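Local coordinates for protein bucandin (Bungarus candidus, PDB 1F94) that is a three-finger toxin thought to enhance presynaptic acetylcholine release, though this activity remains undemonstrated, at residues C56-N59 with L60-T63. Sequence-based numbering, arbitrary orientation.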
# COMPACT_ATOMS: atom_id res chain seq x y z
N CYS A 56 1.40 4.83 5.63
CA CYS A 56 1.65 4.54 7.05
C CYS A 56 3.04 4.03 7.19
O CYS A 56 3.68 3.60 6.20
CB CYS A 56 0.59 3.61 7.63
SG CYS A 56 0.43 2.01 6.81
N THR A 57 3.64 4.06 8.39
CA THR A 57 5.07 3.82 8.58
C THR A 57 5.42 2.73 9.58
O THR A 57 6.56 2.69 10.06
CB THR A 57 5.81 5.12 8.96
OG1 THR A 57 5.28 5.63 10.18
CG2 THR A 57 5.66 6.17 7.89
N THR A 58 4.54 1.78 9.84
CA THR A 58 4.88 0.67 10.72
C THR A 58 4.53 -0.66 10.05
O THR A 58 3.78 -0.78 9.13
CB THR A 58 4.24 0.77 12.10
OG1 THR A 58 2.80 0.79 11.92
CG2 THR A 58 4.55 2.06 12.82
N ASN A 59 5.16 -1.71 10.63
CA ASN A 59 5.08 -3.05 10.10
C ASN A 59 3.62 -3.47 9.87
O ASN A 59 2.77 -3.41 10.73
CB ASN A 59 5.76 -3.99 11.10
CG ASN A 59 5.86 -5.42 10.60
OD1 ASN A 59 5.26 -6.36 11.12
ND2 ASN A 59 6.65 -5.55 9.60
N LEU A 60 3.33 -3.90 8.65
CA LEU A 60 2.06 -4.46 8.23
C LEU A 60 0.89 -3.53 8.55
O LEU A 60 -0.22 -3.94 8.87
CB LEU A 60 1.87 -5.86 8.85
CG LEU A 60 2.90 -6.90 8.40
CD1 LEU A 60 2.64 -8.25 9.10
CD2 LEU A 60 2.86 -7.08 6.90
N CYS A 61 1.11 -2.23 8.40
CA CYS A 61 0.13 -1.22 8.76
C CYS A 61 -0.95 -1.01 7.70
O CYS A 61 -1.99 -0.44 7.97
CB CYS A 61 0.80 0.11 9.09
SG CYS A 61 1.80 0.86 7.78
N ASN A 62 -0.69 -1.44 6.45
CA ASN A 62 -1.59 -1.21 5.33
C ASN A 62 -2.62 -2.34 5.23
O ASN A 62 -2.69 -3.13 4.27
CB ASN A 62 -0.85 -1.02 4.03
CG ASN A 62 0.07 -2.16 3.65
OD1 ASN A 62 0.50 -2.96 4.47
ND2 ASN A 62 0.40 -2.21 2.35
N THR A 63 -3.47 -2.52 6.25
CA THR A 63 -4.55 -3.48 6.33
C THR A 63 -5.83 -3.07 5.59
O THR A 63 -6.69 -3.91 5.30
CB THR A 63 -4.95 -3.71 7.81
OG1 THR A 63 -5.19 -2.45 8.49
CG2 THR A 63 -3.79 -4.38 8.51
OXT THR A 63 -5.98 -1.86 5.33
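The carboxamide of Asn-59 turns one face to Leu-60. Over that face lie the backbone N of Leu-60, 3.5 Å from Asn-59 CG, and, further out, the branch carbon Leu-60 CG, 4.0 Å from the same atom. The two side chains run alongside each other in the same direction: Asn-59 sets its CG opposite its own backbone N (chi1 -175°), which carries the amide over the start of the next residue. The other flat group, the amide of Asn-62, works inward at its polar ends: OD1 accepts from Tyr-4 N and ND2 donates to Tyr-25 O, so this buried side chain ties strand 2-7 to strand 23-29.

Between these amides the chain makes a type II beta turn from Thr-58 to Cys-61. Leu-60 takes the third position with a positive phi of 54°, a conformation more often left to glycine or asparagine. The closing bond, Cys-61 N to Thr-58 O at 3.1 Å, is weak and bent, and the place of that oxygen is somewhat doubtful.

Cysteine, turn, cysteine and asparagine make up the C-terminal signature of the three-finger toxins, in which the last disulfide closes a small loop beside the disulfide-rich core. Here Cys-56, ending strand 51-56, and Cys-61 join SG to SG at 2.0 Å, a right-handed bridge with chi3 93°. The CB atoms of Cys-56 and Cys-61 stand 3.8 Å apart, and both cysteines touch Cys-24 of strand 23-29. On the loop's outer side, Thr-58 OG1 rests 3.5 Å from Cys-61 CB. Past the bridge, an inverse gamma turn centred on Asn-62 brings Thr-63 N within 3.1 Å of Cys-61 O, another weak bond, and the terminal carboxylate of Thr-63 pairs with Lys-26.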